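Local coordinates for acinetobacter secreted protease CpaA (Acinetobacter nosocomialis M2, PDB 6O38), which is a zinc metalloprotease secreted by Acinetobacter, probably through the type II secretion system, with the help of its chaperone CpaB, at residues K193-Q198 with E212-D217; S208-I213 with R235-S240; N347-A352 with W368-Y373. One frame throughout, in Å; residues are numbered along the deposited sequence.

Interaction 1: residues K193-Q198 with E212-D217; sequences KLNVQQ and EIAFGD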
ATOM      1  N   LYS A 193      25.125  -2.400   0.295  1.00 47.07           N
ATOM      2  CA  LYS A 193      25.069  -3.115  -0.971  1.00 46.22           C
ATOM      3  C   LYS A 193      26.215  -4.113  -1.050  1.00 47.67           C
ATOM      4  O   LYS A 193      27.376  -3.755  -0.822  1.00 49.69           O
ATOM      5  CB  LYS A 193      25.119  -2.142  -2.149  1.00 46.30           C
ATOM      6  CG  LYS A 193      23.882  -1.267  -2.263  1.00 44.85           C
ATOM      7  CD  LYS A 193      23.854  -0.495  -3.569  1.00 44.83           C
ATOM      8  CE  LYS A 193      22.603   0.365  -3.667  1.00 43.64           C
ATOM      9  NZ  LYS A 193      22.590   1.203  -4.897  1.00 43.75           N
ATOM     10  N   LEU A 194      25.885  -5.360  -1.371  1.00 43.23           N
ATOM     11  CA  LEU A 194      26.864  -6.425  -1.516  1.00 44.63           C
ATOM     12  C   LEU A 194      26.648  -7.139  -2.840  1.00 44.09           C
ATOM     13  O   LEU A 194      25.510  -7.423  -3.223  1.00 42.05           O
ATOM     14  CB  LEU A 194      26.772  -7.440  -0.368  1.00 44.17           C
ATOM     15  CG  LEU A 194      27.135  -6.965   1.040  1.00 45.15           C
ATOM     16  CD1 LEU A 194      26.929  -8.090   2.043  1.00 43.67           C
ATOM     17  CD2 LEU A 194      28.569  -6.462   1.081  1.00 47.80           C
ATOM     18  N   ASN A 195      27.744  -7.425  -3.535  1.00 41.22           N
ATOM     19  CA  ASN A 195      27.711  -8.298  -4.697  1.00 41.28           C
ATOM     20  C   ASN A 195      27.935  -9.730  -4.232  1.00 41.71           C
ATOM     21  O   ASN A 195      28.874 -10.002  -3.476  1.00 43.45           O
ATOM     22  CB  ASN A 195      28.772  -7.888  -5.719  1.00 43.39           C
ATOM     23  CG  ASN A 195      28.522  -6.509  -6.295  1.00 42.81           C
ATOM     24  OD1 ASN A 195      27.378  -6.126  -6.544  1.00 40.80           O
ATOM     25  ND2 ASN A 195      29.592  -5.753  -6.508  1.00 44.53           N
ATOM     26  N   VAL A 196      27.062 -10.640  -4.672  1.00 39.20           N
ATOM     27  CA  VAL A 196      27.107 -12.014  -4.187  1.00 39.21           C
ATOM     28  C   VAL A 196      28.434 -12.690  -4.508  1.00 42.44           C
ATOM     29  O   VAL A 196      28.815 -13.654  -3.835  1.00 43.16           O
ATOM     30  CB  VAL A 196      25.913 -12.815  -4.750  1.00 36.94           C
ATOM     31  CG1 VAL A 196      26.148 -13.191  -6.208  1.00 38.26           C
ATOM     32  CG2 VAL A 196      25.649 -14.041  -3.894  1.00 35.95           C
ATOM     33  N   GLN A 197      29.158 -12.203  -5.520  1.00 40.12           N
ATOM     34  CA  GLN A 197      30.483 -12.737  -5.811  1.00 43.18           C
ATOM     35  C   GLN A 197      31.473 -12.452  -4.689  1.00 44.27           C
ATOM     36  O   GLN A 197      32.459 -13.182  -4.547  1.00 45.62           O
ATOM     37  CB  GLN A 197      31.008 -12.159  -7.128  1.00 44.38           C
ATOM     38  CG  GLN A 197      31.428 -10.696  -7.038  1.00 44.58           C
ATOM     39  CD  GLN A 197      31.861 -10.121  -8.373  1.00 45.42           C
ATOM     40  OE1 GLN A 197      32.365 -10.838  -9.238  1.00 46.90           O
ATOM     41  NE2 GLN A 197      31.671  -8.818  -8.546  1.00 44.45           N
ATOM     42  N   GLN A 198      31.230 -11.411  -3.892  1.00 45.02           N
ATOM     43  CA  GLN A 198      32.123 -11.075  -2.790  1.00 45.74           C
ATOM     44  C   GLN A 198      31.935 -11.996  -1.591  1.00 44.86           C
ATOM     45  O   GLN A 198      32.896 -12.257  -0.859  1.00 45.65           O
ATOM     46  CB  GLN A 198      31.904  -9.621  -2.369  1.00 45.19           C
ATOM     47  CG  GLN A 198      32.185  -8.609  -3.469  1.00 45.92           C
ATOM     48  CD  GLN A 198      31.741  -7.208  -3.102  1.00 44.95           C
ATOM     49  OE1 GLN A 198      31.031  -7.008  -2.116  1.00 43.89           O
ATOM     50  NE2 GLN A 198      32.153  -6.227  -3.897  1.00 45.58           N
ATOM     51  N   GLU A 212      21.534  -5.397   0.959  1.00 42.62           N
ATOM     52  CA  GLU A 212      21.047  -5.545  -0.409  1.00 41.56           C
ATOM     53  C   GLU A 212      22.066  -6.359  -1.198  1.00 42.27           C
ATOM     54  O   GLU A 212      23.198  -5.911  -1.407  1.00 44.13           O
ATOM     55  CB  GLU A 212      20.806  -4.176  -1.046  1.00 42.09           C
ATOM     56  CG  GLU A 212      20.277  -4.221  -2.465  1.00 41.60           C
ATOM     57  CD  GLU A 212      19.856  -2.852  -2.966  1.00 42.36           C
ATOM     58  OE1 GLU A 212      20.417  -2.387  -3.981  1.00 43.10           O
ATOM     59  OE2 GLU A 212      18.970  -2.235  -2.335  1.00 42.07           O
ATOM     60  N   ILE A 213      21.662  -7.549  -1.635  1.00 37.88           N
ATOM     61  CA  ILE A 213      22.544  -8.509  -2.289  1.00 38.83           C
ATOM     62  C   ILE A 213      22.167  -8.578  -3.762  1.00 38.38           C
ATOM     63  O   ILE A 213      21.031  -8.930  -4.105  1.00 36.62           O
ATOM     64  CB  ILE A 213      22.455  -9.892  -1.629  1.00 38.09           C
ATOM     65  CG1 ILE A 213      22.850  -9.794  -0.155  1.00 38.54           C
ATOM     66  CG2 ILE A 213      23.337 -10.892  -2.362  1.00 39.44           C
ATOM     67  CD1 ILE A 213      22.408 -10.973   0.675  1.00 37.19           C
ATOM     68  N   ALA A 214      23.118  -8.248  -4.632  1.00 35.88           N
ATOM     69  CA  ALA A 214      22.876  -8.161  -6.065  1.00 35.91           C
ATOM     70  C   ALA A 214      23.428  -9.380  -6.793  1.00 36.33           C
ATOM     71  O   ALA A 214      24.549  -9.824  -6.527  1.00 37.50           O
ATOM     72  CB  ALA A 214      23.501  -6.890  -6.642  1.00 37.15           C
ATOM     73  N   PHE A 215      22.629  -9.916  -7.711  1.00 35.63           N
ATOM     74  CA  PHE A 215      23.054 -10.945  -8.649  1.00 36.81           C
ATOM     75  C   PHE A 215      23.122 -10.349 -10.049  1.00 37.34           C
ATOM     76  O   PHE A 215      22.269  -9.540 -10.429  1.00 35.93           O
ATOM     77  CB  PHE A 215      22.092 -12.140  -8.644  1.00 35.28           C
ATOM     78  CG  PHE A 215      22.254 -13.059  -7.463  1.00 35.13           C
ATOM     79  CD1 PHE A 215      21.993 -12.617  -6.176  1.00 33.92           C
ATOM     80  CD2 PHE A 215      22.646 -14.376  -7.647  1.00 36.29           C
ATOM     81  CE1 PHE A 215      22.133 -13.468  -5.093  1.00 33.66           C
ATOM     82  CE2 PHE A 215      22.788 -15.230  -6.570  1.00 36.08           C
ATOM     83  CZ  PHE A 215      22.531 -14.776  -5.291  1.00 34.65           C
ATOM     84  N   GLY A 216      24.134 -10.747 -10.815  1.00 36.47           N
ATOM     85  CA  GLY A 216      24.258 -10.274 -12.180  1.00 37.05           C
ATOM     86  C   GLY A 216      25.138 -11.192 -12.997  1.00 39.04           C
ATOM     87  O   GLY A 216      25.647 -12.203 -12.510  1.00 40.13           O
ATOM     88  N   ASP A 217      25.306 -10.835 -14.268  1.00 39.36           N
ATOM     89  CA  ASP A 217      26.238 -11.561 -15.118  1.00 41.64           C
ATOM     90  C   ASP A 217      27.665 -11.212 -14.715  1.00 43.97           C
ATOM     91  O   ASP A 217      28.024 -10.035 -14.615  1.00 43.99           O
ATOM     92  CB  ASP A 217      25.992 -11.233 -16.589  1.00 41.33           C
ATOM     93  CG  ASP A 217      24.706 -11.844 -17.114  1.00 39.60           C
ATOM     94  OD1 ASP A 217      24.216 -12.819 -16.503  1.00 39.09           O
ATOM     95  OD2 ASP A 217      24.189 -11.356 -18.140  1.00 38.77           O
TER
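Val196 lies over the ring of Phe215. Its CG1 sits above the middle of one face, 3.8 Å from the ring centroid and 6° off the ring normal, a CH-pi contact. Its CG2 reaches Phe215 CZ on the rim, at 3.5 Å. CG1 stands between the backbone N and the carbonyl carbon (chi1 77°), which places it over the ring, while CG2 lies anti to N. Val196 CB also meets Ile213 CG2 at 4.0 Å. On the other side of the sheet Lys193 and Glu212 lie side by side and point the same way. Lys193 CE is 3.5 Å from Glu212 OE1, but Lys193 NZ stays 4.3 Å from it, too far for a salt bridge. The carboxylate pairs instead with Lys239 on the next strand.

The frame is a parallel strand pair, and strand 212-215 falls in a StcE-type beta-sandwich domain. Strands 193-195 and 212-215 run in register with an angle of 33° between them. Leu194 bonds to the partner strand through both its N and its O. Its N donates to Glu212 O (2.7 Å), and its O accepts from Ala214 N (2.9 Å). Val196 N then donates to Ala214 O, just where the chain leaves the strand. This bond lies beside the Val196-Phe215 packing.

Further out, Val221 touches both Val196 and Phe215. Phe224 packs on Val196 and Ile213. Phe215 also leans on Ile238 and Ser240 of strand 235-240. Asn219 OD1 accepts from Gln197 N.

Interaction 2: residues S208-I213 with R235-S240; sequences SPLTEI and RIIIKS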
ATOM      1  N   SER A 208      23.981  -4.375   9.151  1.00 45.17           N
ATOM      2  CA  SER A 208      23.196  -3.149   9.105  1.00 45.44           C
ATOM      3  C   SER A 208      21.725  -3.539   9.036  1.00 43.96           C
ATOM      4  O   SER A 208      21.397  -4.706   8.783  1.00 42.70           O
ATOM      5  CB  SER A 208      23.601  -2.279   7.900  1.00 46.78           C
ATOM      6  OG  SER A 208      23.120  -2.831   6.687  1.00 46.36           O
ATOM      7  N   PRO A 209      20.807  -2.590   9.267  1.00 43.86           N
ATOM      8  CA  PRO A 209      19.378  -2.949   9.244  1.00 42.67           C
ATOM      9  C   PRO A 209      18.858  -3.317   7.866  1.00 42.14           C
ATOM     10  O   PRO A 209      17.776  -3.909   7.774  1.00 40.82           O
ATOM     11  CB  PRO A 209      18.682  -1.688   9.776  1.00 43.25           C
ATOM     12  CG  PRO A 209      19.749  -0.894  10.437  1.00 44.27           C
ATOM     13  CD  PRO A 209      21.005  -1.195   9.695  1.00 44.94           C
ATOM     14  N   LEU A 210      19.583  -2.993   6.797  1.00 42.34           N
ATOM     15  CA  LEU A 210      19.128  -3.279   5.438  1.00 41.16           C
ATOM     16  C   LEU A 210      20.329  -3.691   4.600  1.00 41.37           C
ATOM     17  O   LEU A 210      21.182  -2.857   4.281  1.00 42.83           O
ATOM     18  CB  LEU A 210      18.425  -2.066   4.827  1.00 41.31           C
ATOM     19  CG  LEU A 210      17.859  -2.251   3.419  1.00 40.06           C
ATOM     20  CD1 LEU A 210      16.902  -3.433   3.385  1.00 38.61           C
ATOM     21  CD2 LEU A 210      17.167  -0.982   2.947  1.00 40.40           C
ATOM     22  N   THR A 211      20.392  -4.971   4.243  1.00 41.82           N
ATOM     23  CA  THR A 211      21.440  -5.506   3.384  1.00 42.51           C
ATOM     24  C   THR A 211      20.845  -5.819   2.017  1.00 41.16           C
ATOM     25  O   THR A 211      19.777  -6.435   1.926  1.00 39.42           O
ATOM     26  CB  THR A 211      22.062  -6.765   3.994  1.00 42.34           C
ATOM     27  OG1 THR A 211      22.402  -6.517   5.365  1.00 43.17           O
ATOM     28  CG2 THR A 211      23.319  -7.161   3.232  1.00 43.74           C
ATOM     29  N   GLU A 212      21.534  -5.397   0.959  1.00 42.62           N
ATOM     30  CA  GLU A 212      21.047  -5.545  -0.409  1.00 41.56           C
ATOM     31  C   GLU A 212      22.066  -6.359  -1.198  1.00 42.27           C
ATOM     32  O   GLU A 212      23.198  -5.911  -1.407  1.00 44.13           O
ATOM     33  CB  GLU A 212      20.806  -4.176  -1.046  1.00 42.09           C
ATOM     34  CG  GLU A 212      20.277  -4.221  -2.465  1.00 41.60           C
ATOM     35  CD  GLU A 212      19.856  -2.852  -2.966  1.00 42.36           C
ATOM     36  OE1 GLU A 212      20.417  -2.387  -3.981  1.00 43.10           O
ATOM     37  OE2 GLU A 212      18.970  -2.235  -2.335  1.00 42.07           O
ATOM     38  N   ILE A 213      21.662  -7.549  -1.635  1.00 37.88           N
ATOM     39  CA  ILE A 213      22.544  -8.509  -2.289  1.00 38.83           C
ATOM     40  C   ILE A 213      22.167  -8.578  -3.762  1.00 38.38           C
ATOM     41  O   ILE A 213      21.031  -8.930  -4.105  1.00 36.62           O
ATOM     42  CB  ILE A 213      22.455  -9.892  -1.629  1.00 38.09           C
ATOM     43  CG1 ILE A 213      22.850  -9.794  -0.155  1.00 38.54           C
ATOM     44  CG2 ILE A 213      23.337 -10.892  -2.362  1.00 39.44           C
ATOM     45  CD1 ILE A 213      22.408 -10.973   0.675  1.00 37.19           C
ATOM     46  N   ARG A 235      16.673  -6.523   7.663  1.00 40.21           N
ATOM     47  CA  ARG A 235      16.103  -6.858   6.367  1.00 39.25           C
ATOM     48  C   ARG A 235      17.196  -7.175   5.359  1.00 39.23           C
ATOM     49  O   ARG A 235      18.260  -6.548   5.359  1.00 40.52           O
ATOM     50  CB  ARG A 235      15.222  -5.721   5.836  1.00 39.70           C
ATOM     51  CG  ARG A 235      13.906  -5.580   6.577  1.00 39.89           C
ATOM     52  CD  ARG A 235      12.959  -4.633   5.866  1.00 40.31           C
ATOM     53  NE  ARG A 235      11.688  -4.513   6.575  1.00 41.02           N
ATOM     54  CZ  ARG A 235      10.556  -4.098   6.017  1.00 40.86           C
ATOM     55  NH1 ARG A 235      10.532  -3.763   4.734  1.00 40.02           N
ATOM     56  NH2 ARG A 235       9.448  -4.021   6.739  1.00 41.50           N
ATOM     57  N   ILE A 236      16.921  -8.156   4.504  1.00 37.22           N
ATOM     58  CA  ILE A 236      17.804  -8.537   3.409  1.00 37.14           C
ATOM     59  C   ILE A 236      16.996  -8.497   2.121  1.00 36.06           C
ATOM     60  O   ILE A 236      15.970  -9.177   2.007  1.00 34.79           O
ATOM     61  CB  ILE A 236      18.419  -9.932   3.614  1.00 36.67           C
ATOM     62  CG1 ILE A 236      19.393  -9.924   4.792  1.00 37.77           C
ATOM     63  CG2 ILE A 236      19.113 -10.404   2.344  1.00 36.75           C
ATOM     64  CD1 ILE A 236      20.027 -11.270   5.058  1.00 37.46           C
ATOM     65  N   ILE A 237      17.453  -7.700   1.160  1.00 37.60           N
ATOM     66  CA  ILE A 237      16.874  -7.651  -0.178  1.00 36.72           C
ATOM     67  C   ILE A 237      17.821  -8.373  -1.124  1.00 37.04           C
ATOM     68  O   ILE A 237      19.031  -8.116  -1.120  1.00 38.40           O
ATOM     69  CB  ILE A 237      16.626  -6.205  -0.639  1.00 37.24           C
ATOM     70  CG1 ILE A 237      15.595  -5.527   0.265  1.00 37.17           C
ATOM     71  CG2 ILE A 237      16.159  -6.177  -2.086  1.00 36.52           C
ATOM     72  CD1 ILE A 237      15.383  -4.061  -0.041  1.00 37.86           C
ATOM     73  N   ILE A 238      17.273  -9.280  -1.927  1.00 35.76           N
ATOM     74  CA  ILE A 238      18.039 -10.040  -2.908  1.00 36.29           C
ATOM     75  C   ILE A 238      17.517  -9.671  -4.289  1.00 36.11           C
ATOM     76  O   ILE A 238      16.330  -9.865  -4.582  1.00 34.95           O
ATOM     77  CB  ILE A 238      17.943 -11.554  -2.661  1.00 35.72           C
ATOM     78  CG1 ILE A 238      18.428 -11.889  -1.248  1.00 36.00           C
ATOM     79  CG2 ILE A 238      18.755 -12.315  -3.695  1.00 36.67           C
ATOM     80  CD1 ILE A 238      18.387 -13.364  -0.916  1.00 35.44           C
ATOM     81  N   LYS A 239      18.403  -9.148  -5.135  1.00 36.59           N
ATOM     82  CA  LYS A 239      18.050  -8.693  -6.471  1.00 36.60           C
ATOM     83  C   LYS A 239      18.896  -9.423  -7.503  1.00 37.83           C
ATOM     84  O   LYS A 239      20.029  -9.829  -7.228  1.00 39.22           O
ATOM     85  CB  LYS A 239      18.284  -7.184  -6.635  1.00 37.43           C
ATOM     86  CG  LYS A 239      17.421  -6.279  -5.781  1.00 36.87           C
ATOM     87  CD  LYS A 239      17.898  -4.840  -5.929  1.00 38.31           C
ATOM     88  CE  LYS A 239      17.168  -3.892  -4.995  1.00 38.36           C
ATOM     89  NZ  LYS A 239      17.628  -2.485  -5.181  1.00 39.55           N
ATOM     90  N   SER A 240      18.335  -9.589  -8.697  1.00 34.64           N
ATOM     91  CA  SER A 240      19.052 -10.240  -9.782  1.00 35.93           C
ATOM     92  C   SER A 240      18.818  -9.503 -11.090  1.00 36.14           C
ATOM     93  O   SER A 240      17.687  -9.128 -11.413  1.00 34.82           O
ATOM     94  CB  SER A 240      18.628 -11.704  -9.943  1.00 35.60           C
ATOM     95  OG  SER A 240      19.256 -12.289 -11.071  1.00 37.17           O
TER
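Ile237 O is approached by two neighbouring residues of the opposite strand. Ile213 N donates to it at 2.7 Å, and Glu212 CA brings a C-H to the same oxygen at 3.3 Å. This is the regular pattern of parallel strands in a StcE-type beta-sandwich domain: strands 210-213 and 235-240 run in register, 16° apart. Thr211 O is used likewise by Ile237 N and the CA of Ile236. Thr211 N donates to Arg235 O, and Lys239 N to Ile213 O. The pairing begins at Pro209 O, where the N-H of Arg235 comes from above the carbonyl plane.

The two faces differ. On one, Ile213 CD1 meets Ile236 CG2 at 3.7 Å, and Val206 packs on Thr211 and Ile236. This face is buried. On the other, Leu210 CG is anti to the backbone N (chi1 -178°). Its CD1 touches Arg235 CB and Ile237 CD1, each at 3.8 Å. The Arg235 chain leads away from this contact, and its NH1 forms a salt bridge with Glu268 on strand 266-272.

Further along the same face, extended Lys239 reaches back across the strands to Glu212. Lys239 CE lies 3.5 Å from Glu212 CD. Lys239 NZ lies 3.0 Å from Glu212 OE1, the salt bridge, and 3.2 Å from Glu212 OE2, facing both oxygens.

Interaction 3: residues N347-A352 with W368-Y373; sequences NGLSTA and WTVDSY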
ATOM      1  N   ASN A 347      -3.328 -34.991  -7.667  1.00 31.74           N
ATOM      2  CA  ASN A 347      -3.912 -35.711  -6.543  1.00 32.78           C
ATOM      3  C   ASN A 347      -5.399 -35.997  -6.726  1.00 34.26           C
ATOM      4  O   ASN A 347      -6.041 -36.478  -5.786  1.00 35.59           O
ATOM      5  CB  ASN A 347      -3.692 -34.934  -5.240  1.00 32.54           C
ATOM      6  CG  ASN A 347      -4.283 -33.532  -5.279  1.00 32.38           C
ATOM      7  OD1 ASN A 347      -5.024 -33.176  -6.195  1.00 32.63           O
ATOM      8  ND2 ASN A 347      -3.958 -32.731  -4.271  1.00 31.93           N
ATOM      9  N   GLY A 348      -5.956 -35.710  -7.899  1.00 32.15           N
ATOM     10  CA  GLY A 348      -7.355 -35.961  -8.163  1.00 33.22           C
ATOM     11  C   GLY A 348      -8.278 -34.788  -7.920  1.00 33.44           C
ATOM     12  O   GLY A 348      -9.483 -34.909  -8.181  1.00 34.44           O
ATOM     13  N   LEU A 349      -7.764 -33.669  -7.411  1.00 35.04           N
ATOM     14  CA  LEU A 349      -8.581 -32.474  -7.251  1.00 35.29           C
ATOM     15  C   LEU A 349      -9.190 -32.077  -8.588  1.00 35.56           C
ATOM     16  O   LEU A 349      -8.486 -31.957  -9.595  1.00 34.75           O
ATOM     17  CB  LEU A 349      -7.741 -31.330  -6.683  1.00 33.99           C
ATOM     18  CG  LEU A 349      -8.421 -29.963  -6.551  1.00 34.02           C
ATOM     19  CD1 LEU A 349      -9.622 -30.042  -5.622  1.00 35.40           C
ATOM     20  CD2 LEU A 349      -7.429 -28.918  -6.060  1.00 32.64           C
ATOM     21  N   SER A 350     -10.505 -31.877  -8.597  1.00 36.91           N
ATOM     22  CA  SER A 350     -11.231 -31.590  -9.829  1.00 37.54           C
ATOM     23  C   SER A 350     -12.369 -30.641  -9.498  1.00 38.46           C
ATOM     24  O   SER A 350     -13.271 -30.992  -8.730  1.00 39.58           O
ATOM     25  CB  SER A 350     -11.763 -32.875 -10.468  1.00 38.65           C
ATOM     26  OG  SER A 350     -12.695 -32.590 -11.496  1.00 39.91           O
ATOM     27  N   THR A 351     -12.320 -29.443 -10.074  1.00 39.66           N
ATOM     28  CA  THR A 351     -13.290 -28.400  -9.786  1.00 40.41           C
ATOM     29  C   THR A 351     -13.369 -27.467 -10.988  1.00 40.76           C
ATOM     30  O   THR A 351     -12.693 -27.670 -12.001  1.00 40.67           O
ATOM     31  CB  THR A 351     -12.907 -27.658  -8.502  1.00 39.44           C
ATOM     32  OG1 THR A 351     -13.816 -26.573  -8.273  1.00 39.97           O
ATOM     33  CG2 THR A 351     -11.478 -27.142  -8.599  1.00 37.75           C
ATOM     34  N   ALA A 352     -14.208 -26.440 -10.876  1.00 40.03           N
ATOM     35  CA  ALA A 352     -14.420 -25.493 -11.960  1.00 40.36           C
ATOM     36  C   ALA A 352     -14.384 -24.066 -11.430  1.00 39.40           C
ATOM     37  O   ALA A 352     -14.727 -23.806 -10.273  1.00 39.13           O
ATOM     38  CB  ALA A 352     -15.757 -25.746 -12.672  1.00 41.83           C
ATOM     39  N   TRP A 368      -2.061 -30.318  -4.448  1.00 32.07           N
ATOM     40  CA  TRP A 368      -2.748 -29.036  -4.457  1.00 31.96           C
ATOM     41  C   TRP A 368      -4.029 -29.099  -3.633  1.00 33.07           C
ATOM     42  O   TRP A 368      -4.675 -30.145  -3.519  1.00 34.18           O
ATOM     43  CB  TRP A 368      -3.060 -28.609  -5.891  1.00 31.95           C
ATOM     44  CG  TRP A 368      -1.852 -28.135  -6.634  1.00 31.13           C
ATOM     45  CD1 TRP A 368      -1.160 -28.812  -7.593  1.00 31.14           C
ATOM     46  CD2 TRP A 368      -1.185 -26.879  -6.468  1.00 30.42           C
ATOM     47  NE1 TRP A 368      -0.104 -28.053  -8.039  1.00 30.66           N
ATOM     48  CE2 TRP A 368      -0.098 -26.862  -7.363  1.00 30.22           C
ATOM     49  CE3 TRP A 368      -1.403 -25.767  -5.649  1.00 30.01           C
ATOM     50  CZ2 TRP A 368       0.769 -25.776  -7.464  1.00 29.75           C
ATOM     51  CZ3 TRP A 368      -0.543 -24.690  -5.750  1.00 29.19           C
ATOM     52  CH2 TRP A 368       0.530 -24.703  -6.650  1.00 29.07           C
ATOM     53  N   THR A 369      -4.398 -27.955  -3.062  1.00 32.13           N
ATOM     54  CA  THR A 369      -5.462 -27.882  -2.073  1.00 33.43           C
ATOM     55  C   THR A 369      -6.231 -26.579  -2.243  1.00 33.41           C
ATOM     56  O   THR A 369      -5.640 -25.534  -2.530  1.00 32.33           O
ATOM     57  CB  THR A 369      -4.877 -27.999  -0.653  1.00 33.55           C
ATOM     58  OG1 THR A 369      -4.806 -29.381  -0.277  1.00 34.65           O
ATOM     59  CG2 THR A 369      -5.706 -27.238   0.370  1.00 34.38           C
ATOM     60  N   VAL A 370      -7.556 -26.656  -2.084  1.00 33.43           N
ATOM     61  CA  VAL A 370      -8.393 -25.464  -2.148  1.00 33.63           C
ATOM     62  C   VAL A 370      -7.998 -24.508  -1.031  1.00 33.37           C
ATOM     63  O   VAL A 370      -7.861 -24.907   0.133  1.00 34.16           O
ATOM     64  CB  VAL A 370      -9.877 -25.854  -2.057  1.00 35.25           C
ATOM     65  CG1 VAL A 370     -10.729 -24.651  -1.685  1.00 35.58           C
ATOM     66  CG2 VAL A 370     -10.346 -26.463  -3.370  1.00 35.45           C
ATOM     67  N   ASP A 371      -7.815 -23.231  -1.381  1.00 37.54           N
ATOM     68  CA  ASP A 371      -7.370 -22.232  -0.418  1.00 37.18           C
ATOM     69  C   ASP A 371      -8.294 -21.018  -0.355  1.00 37.66           C
ATOM     70  O   ASP A 371      -7.935 -20.014   0.271  1.00 37.30           O
ATOM     71  CB  ASP A 371      -5.936 -21.786  -0.740  1.00 35.71           C
ATOM     72  CG  ASP A 371      -5.255 -21.103   0.436  1.00 35.77           C
ATOM     73  OD1 ASP A 371      -5.255 -21.679   1.545  1.00 36.69           O
ATOM     74  OD2 ASP A 371      -4.718 -19.990   0.249  1.00 35.10           O
ATOM     75  N   SER A 372      -9.471 -21.079  -0.976  1.00 37.15           N
ATOM     76  CA  SER A 372     -10.409 -19.967  -0.914  1.00 37.36           C
ATOM     77  C   SER A 372     -11.808 -20.472  -1.232  1.00 38.59           C
ATOM     78  O   SER A 372     -11.979 -21.432  -1.988  1.00 38.98           O
ATOM     79  CB  SER A 372     -10.021 -18.843  -1.881  1.00 36.37           C
ATOM     80  OG  SER A 372     -10.120 -19.270  -3.228  1.00 36.32           O
ATOM     81  N   TYR A 373     -12.802 -19.815  -0.640  1.00 38.05           N
ATOM     82  CA  TYR A 373     -14.207 -20.102  -0.887  1.00 39.30           C
ATOM     83  C   TYR A 373     -14.878 -18.869  -1.473  1.00 39.29           C
ATOM     84  O   TYR A 373     -14.649 -17.748  -1.011  1.00 38.80           O
ATOM     85  CB  TYR A 373     -14.921 -20.534   0.398  1.00 40.64           C
ATOM     86  CG  TYR A 373     -14.225 -21.661   1.125  1.00 41.04           C
ATOM     87  CD1 TYR A 373     -14.397 -22.981   0.725  1.00 41.79           C
ATOM     88  CD2 TYR A 373     -13.396 -21.408   2.210  1.00 40.76           C
ATOM     89  CE1 TYR A 373     -13.763 -24.017   1.385  1.00 42.38           C
ATOM     90  CE2 TYR A 373     -12.757 -22.438   2.876  1.00 41.32           C
ATOM     91  CZ  TYR A 373     -12.944 -23.740   2.459  1.00 42.26           C
ATOM     92  OH  TYR A 373     -12.311 -24.769   3.119  1.00 43.10           O
TER
HETATM   93  O   HOH W   1      -1.558 -32.525  -6.684  1.00 26.76           O
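Asn347 reaches Trp368 through its side-chain amide. ND2 donates to Trp368 O at 2.8 Å, and the bond falls on a lone pair in the carbonyl plane. The acceptor also lies almost in the amide plane of Asn347, only 3° out of it. CG of Asn347 stands between the backbone N and the carbonyl carbon (chi1 58°). OD1 turns to its own loop and ND2 to Trp368. In the loop, Asn347 OD1 accepts from Leu349 N at 3.0 Å. ND2 has a second acceptor, Gln366 O. Three bonds therefore fix the rotation of this amide, although Asn347 itself is exposed.

This polar grip is the close part of the contact. The apolar part is loose. Leu349 CD2 lies 3.9 Å from Trp368 O and 4.4 Å from Trp368 CB. Its other branch, CD1, comes no nearer than 4.3 Å to Val370 CG2. Leu349 also touches Phe361 on strand 358-364. A water bridges the two backbones. It accepts from Asn347 N and from Trp368 N, each at 3.2 Å.

The indole of Trp368 leads away from this surface and is buried. NE1 donates to Pro322 O, and the ring makes an edge-to-face contact with Tyr363. The exposed side is the turn itself. Gly348 has a positive phi of 94°, where a CB would press on the carbonyl O of Asn347.

The bond from Asn347 OD1 to Leu349 N defines an Asx turn. The turn lies between strands 341-344 and 350-353, and ND2 of the same Asn347 ties it to strand 367-381, in a StcE-type beta-sandwich domain.

How the interactions relate
Interactions 1 and 2 are neighbours, with centres about 9 Å apart. They share Glu212 and Ile213, because strand 210-215 lies between strands 183-195 and 235-240 and pairs in parallel with both. They also touch directly. Phe215 N is 2.6 Å from Lys239 O, a probable hydrogen bond, and Leu194 CD1 packs on Thr211 CG2 at 3.9 Å. Interaction 3 belongs to a later beta-sandwich family region. Its centre is about 39 Å from that of interaction 1 and 36 Å from that of interaction 2, and the nearest atoms are about 24 and 22 Å away. None of the three includes a zinc ligand; these are His498, His502 and His508.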